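Local structure of pyridine synthase TbtD (Thermobispora bispora, 5WA4) at residues L98-H101 against E102-E106; P116-P119 against D120-H124. The protein probably catalyses the formal [4+2] aza-cycloaddition that builds the central pyridine ring during biosynthesis of the thiopeptide antibiotic thiomuracin. All coordinates share one frame; numbering follows the deposited sequence.

Contact 1 (L98-H101 against E102-E106); sequences LPLH and ERLAE
E102 meets L98 one helical turn back, by backbone and side chain together. Its N donates to L98 O at 2.7 Å, the N-H···O angle 169°. With CG anti to the carbonyl carbon (chi1 -79°) and the chain extended beyond it, the E102 side chain crosses that of L98 obliquely, its OE2 lying 3.8 Å from L98 CG. That oxygen is hydrogen-bonded to T331 of the second subunit, so the charged end has a polar partner although its chain lies along a buried leucine. R103 continues the ladder, its N donating to P99 O at 3.3 Å. P99, having no N-H to give, suits the first turn of helix 98-107, where amide hydrogens have no acceptor a turn earlier; the four i to i+4 bonds here are those of a regular alpha-helix at its N-terminal end. The R103 guanidinium end works elsewhere: NE donates to P99 O of the second subunit, and NH1 makes a salt bridge with E106 OE1, its hydrogen bond weak, the oxygen in plane at the guanidinium edge. L104 N bonds L100 O at 3.0 Å, while the two leucines pack CG to CG at 4.3 Å, and L104 also rests on W50. A105, whose small CB lies 3.3 Å from H101 O, closes the series through its N, 2.8 Å from that oxygen.

Contact 2 (P116-P119 against D120-H124); sequences PWSP and DNTIH
The imidazole of H124 lies against the turn, and S118 OG and P119 CD both approach it obliquely. S118 OG stands 3.5 Å from H124 NE2, and P119 CD is 4.1 Å from the same nitrogen, the proline and histidine side chains crossing at about a right angle. The ring's N-H is given to T122 OG1 at 2.7 Å, with that oxygen 33° out of the imidazole plane. The hydroxyl in turn donates to P119 O, also at 2.7 Å, approaching from above the carbonyl plane. T122 OG1 sits between its own backbone N and carbonyl carbon (chi1 56°), which brings it within reach of P119 O and sends CG2 against the proline ring, 3.6 Å from P119 CB. Threonine thus serves both halves of the contact: its hydroxyl relays hydrogen bonds from histidine to carbonyl, and its methyl packs on the pyrrolidine. S118 OG is hydrogen-bonded to D16 on strand 9-16. D120 and N121, whose first side-chain bonds point away from P116-P119, engage other parts of the chain: D120 bonds S88 and H18 N, N121 bonds S88 N, and a weak bond links N121 N to D120 OD1. Residues P119 to T122 form a type II beta turn, with N121 at its third position in the positive-phi conformation (phi 61°) that asparagine tolerates well. Proline at the first position leads the chain through this turn into strand 123-128, an outermost strand of the chain's four-stranded antiparallel sheet, where H124 pairs with R14 of strand 9-16.

Overall arrangement
Contact 1 is partly buried and lies within a single element, helix 98-107, whereas contact 2 lies at the surface, where a loop passes into strand 123-128, outermost in this chain's sheet. The two follow one another along the chain, with centres about 19 Å apart, and meet where H101 CE1 packs on W117 CZ2 at 4.0 Å. Their chemistry follows their place. In contact 1 main-chain amides hold the helix, while side chains pack, pair R103 with E106, and reach the second subunit. Contact 2 depends instead on side-chain hydroxyl and imidazole groups to fix a turn, and its outside partners all belong to the same chain, among them strand 9-16.

Contact 1 (L98-H101 against E102-E106)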
loop_
_atom_site.group_PDB
_atom_site.type_symbol
_atom_site.label_atom_id
_atom_site.label_comp_id
_atom_site.label_asym_id
_atom_site.label_seq_id
_atom_site.Cartn_x
_atom_site.Cartn_y
_atom_site.Cartn_z
ATOM N N LEU E 98 1.697 21.008 -25.864
ATOM C CA LEU E 98 1.640 19.553 -26.052
ATOM C C LEU E 98 1.823 18.815 -24.711
ATOM O O LEU E 98 0.943 18.061 -24.313
ATOM C CB LEU E 98 2.672 19.072 -27.089
ATOM C CG LEU E 98 2.673 17.585 -27.483
ATOM C CD1 LEU E 98 1.357 17.215 -28.098
ATOM C CD2 LEU E 98 3.756 17.267 -28.467
ATOM N N PRO E 99 2.923 19.064 -23.980
ATOM C CA PRO E 99 3.055 18.273 -22.748
ATOM C C PRO E 99 1.888 18.412 -21.770
ATOM O O PRO E 99 1.593 17.445 -21.088
ATOM C CB PRO E 99 4.341 18.813 -22.113
ATOM C CG PRO E 99 5.104 19.415 -23.246
ATOM C CD PRO E 99 4.035 20.019 -24.131
ATOM N N LEU E 100 1.233 19.558 -21.693
ATOM C CA LEU E 100 0.061 19.681 -20.830
ATOM C C LEU E 100 -1.100 18.908 -21.425
ATOM O O LEU E 100 -1.908 18.348 -20.699
ATOM C CB LEU E 100 -0.365 21.134 -20.629
ATOM C CG LEU E 100 -1.577 21.223 -19.703
ATOM C CD1 LEU E 100 -1.213 20.567 -18.389
ATOM C CD2 LEU E 100 -2.074 22.664 -19.466
ATOM N N HIS E 101 -1.185 18.886 -22.744
ATOM C CA HIS E 101 -2.253 18.189 -23.415
ATOM C C HIS E 101 -2.072 16.643 -23.301
ATOM O O HIS E 101 -3.050 15.907 -23.093
ATOM C CB HIS E 101 -2.335 18.659 -24.867
ATOM C CG HIS E 101 -2.971 20.002 -25.027
ATOM N ND1 HIS E 101 -3.292 20.538 -26.256
ATOM C CD2 HIS E 101 -3.360 20.921 -24.103
ATOM C CE1 HIS E 101 -3.860 21.722 -26.080
ATOM N NE2 HIS E 101 -3.923 21.976 -24.785
ATOM N N GLU E 102 -0.831 16.168 -23.419
ATOM C CA GLU E 102 -0.502 14.768 -23.156
ATOM C C GLU E 102 -1.049 14.376 -21.792
ATOM O O GLU E 102 -1.737 13.369 -21.673
ATOM C CB GLU E 102 1.020 14.528 -23.200
ATOM C CG GLU E 102 1.604 14.427 -24.585
ATOM C CD GLU E 102 3.152 14.346 -24.636
ATOM O OE1 GLU E 102 3.852 14.272 -23.589
ATOM O OE2 GLU E 102 3.671 14.328 -25.771
ATOM N N ARG E 103 -0.758 15.184 -20.773
ATOM C CA ARG E 103 -1.143 14.881 -19.386
ATOM C C ARG E 103 -2.657 14.943 -19.196
ATOM O O ARG E 103 -3.223 14.136 -18.460
ATOM C CB ARG E 103 -0.469 15.834 -18.393
ATOM C CG ARG E 103 -0.835 15.627 -16.930
ATOM C CD ARG E 103 -0.412 14.250 -16.469
ATOM N NE ARG E 103 -0.746 13.963 -15.071
ATOM C CZ ARG E 103 -0.778 12.734 -14.560
ATOM N NH1 ARG E 103 -0.502 11.685 -15.327
ATOM N NH2 ARG E 103 -1.091 12.552 -13.289
ATOM N N LEU E 104 -3.320 15.889 -19.848
ATOM C CA LEU E 104 -4.755 15.929 -19.727
ATOM C C LEU E 104 -5.350 14.713 -20.432
ATOM O O LEU E 104 -6.362 14.169 -19.977
ATOM C CB LEU E 104 -5.331 17.220 -20.303
ATOM C CG LEU E 104 -4.976 18.576 -19.688
ATOM C CD1 LEU E 104 -5.675 19.670 -20.508
ATOM C CD2 LEU E 104 -5.339 18.684 -18.216
ATOM N N ALA E 105 -4.728 14.267 -21.522
ATOM C CA ALA E 105 -5.325 13.176 -22.291
ATOM C C ALA E 105 -5.249 11.854 -21.505
ATOM O O ALA E 105 -6.141 11.014 -21.611
ATOM C CB ALA E 105 -4.674 13.038 -23.652
ATOM N N GLU E 106 -4.189 11.685 -20.720
ATOM C CA GLU E 106 -4.073 10.566 -19.795
ATOM C C GLU E 106 -5.128 10.672 -18.702
ATOM O O GLU E 106 -5.788 9.691 -18.353
ATOM C CB GLU E 106 -2.684 10.545 -19.187
ATOM C CG GLU E 106 -2.406 9.438 -18.210
ATOM C CD GLU E 106 -1.008 9.540 -17.602
ATOM O OE1 GLU E 106 -0.277 10.519 -17.913
ATOM O OE2 GLU E 106 -0.647 8.638 -16.806
#

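Contact 2 (P116-P119 against D120-H124)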
loop_
_atom_site.group_PDB
_atom_site.type_symbol
_atom_site.label_atom_id
_atom_site.label_comp_id
_atom_site.label_asym_id
_atom_site.label_seq_id
_atom_site.Cartn_x
_atom_site.Cartn_y
_atom_site.Cartn_z
ATOM N N PRO E 116 -1.340 17.805 -35.117
ATOM C CA PRO E 116 -1.414 19.254 -35.332
ATOM C C PRO E 116 -2.788 19.830 -35.007
ATOM O O PRO E 116 -3.776 19.156 -35.299
ATOM C CB PRO E 116 -1.153 19.390 -36.836
ATOM C CG PRO E 116 -0.433 18.152 -37.218
ATOM C CD PRO E 116 -1.058 17.102 -36.379
ATOM N N TRP E 117 -2.858 21.044 -34.462
ATOM C CA TRP E 117 -4.152 21.689 -34.204
ATOM C C TRP E 117 -5.014 21.795 -35.463
ATOM O O TRP E 117 -4.518 21.851 -36.590
ATOM C CB TRP E 117 -3.967 23.091 -33.598
ATOM C CG TRP E 117 -3.540 23.071 -32.147
ATOM C CD1 TRP E 117 -3.046 22.001 -31.462
ATOM C CD2 TRP E 117 -3.574 24.162 -31.210
ATOM N NE1 TRP E 117 -2.772 22.355 -30.163
ATOM C CE2 TRP E 117 -3.090 23.672 -29.980
ATOM C CE3 TRP E 117 -3.984 25.500 -31.285
ATOM C CZ2 TRP E 117 -2.986 24.472 -28.841
ATOM C CZ3 TRP E 117 -3.885 26.301 -30.143
ATOM C CH2 TRP E 117 -3.396 25.782 -28.942
ATOM N N SER E 118 -6.321 21.776 -35.248
ATOM C CA SER E 118 -7.294 22.155 -36.260
ATOM C C SER E 118 -7.060 23.625 -36.610
ATOM O O SER E 118 -6.615 24.402 -35.756
ATOM C CB SER E 118 -8.714 21.923 -35.732
ATOM O OG SER E 118 -9.681 22.698 -36.408
ATOM N N PRO E 119 -7.338 24.009 -37.867
ATOM C CA PRO E 119 -7.224 25.393 -38.337
ATOM C C PRO E 119 -8.065 26.356 -37.520
ATOM O O PRO E 119 -9.211 26.031 -37.215
ATOM C CB PRO E 119 -7.735 25.310 -39.767
ATOM C CG PRO E 119 -7.419 23.909 -40.182
ATOM C CD PRO E 119 -7.670 23.086 -38.963
ATOM N N ASP E 120 -7.513 27.518 -37.173
ATOM C CA ASP E 120 -8.223 28.455 -36.309
ATOM C C ASP E 120 -9.359 29.083 -37.103
ATOM O O ASP E 120 -9.309 29.147 -38.330
ATOM C CB ASP E 120 -7.262 29.511 -35.755
ATOM C CG ASP E 120 -7.853 30.312 -34.594
ATOM O OD1 ASP E 120 -8.882 29.904 -34.007
ATOM O OD2 ASP E 120 -7.255 31.354 -34.240
ATOM N N ASN E 121 -10.409 29.486 -36.398
ATOM C CA ASN E 121 -11.560 30.153 -37.002
ATOM C C ASN E 121 -12.328 29.357 -38.059
ATOM O O ASN E 121 -13.160 29.935 -38.759
ATOM C CB ASN E 121 -11.119 31.486 -37.624
ATOM C CG ASN E 121 -10.449 32.394 -36.631
ATOM O OD1 ASN E 121 -11.106 32.978 -35.770
ATOM N ND2 ASN E 121 -9.129 32.522 -36.744
ATOM N N THR E 122 -12.058 28.056 -38.185
ATOM C CA THR E 122 -12.842 27.199 -39.087
ATOM C C THR E 122 -14.000 26.474 -38.389
ATOM O O THR E 122 -14.029 26.362 -37.166
ATOM C CB THR E 122 -11.969 26.128 -39.766
ATOM O OG1 THR E 122 -11.293 25.355 -38.769
ATOM C CG2 THR E 122 -10.954 26.768 -40.673
ATOM N N ILE E 123 -14.942 25.978 -39.191
ATOM C CA ILE E 123 -16.078 25.185 -38.721
ATOM C C ILE E 123 -16.067 23.825 -39.382
ATOM O O ILE E 123 -16.103 23.728 -40.603
ATOM C CB ILE E 123 -17.432 25.864 -39.023
ATOM C CG1 ILE E 123 -17.668 27.029 -38.064
ATOM C CG2 ILE E 123 -18.563 24.857 -38.924
ATOM C CD1 ILE E 123 -18.949 27.797 -38.331
ATOM N N HIS E 124 -16.015 22.770 -38.578
ATOM C CA HIS E 124 -16.033 21.418 -39.119
ATOM C C HIS E 124 -17.259 20.675 -38.602
ATOM O O HIS E 124 -17.565 20.709 -37.405
ATOM C CB HIS E 124 -14.756 20.668 -38.750
ATOM C CG HIS E 124 -13.502 21.401 -39.097
ATOM N ND1 HIS E 124 -12.826 21.201 -40.284
ATOM C CD2 HIS E 124 -12.803 22.342 -38.417
ATOM C CE1 HIS E 124 -11.761 21.983 -40.317
ATOM N NE2 HIS E 124 -11.723 22.685 -39.197
#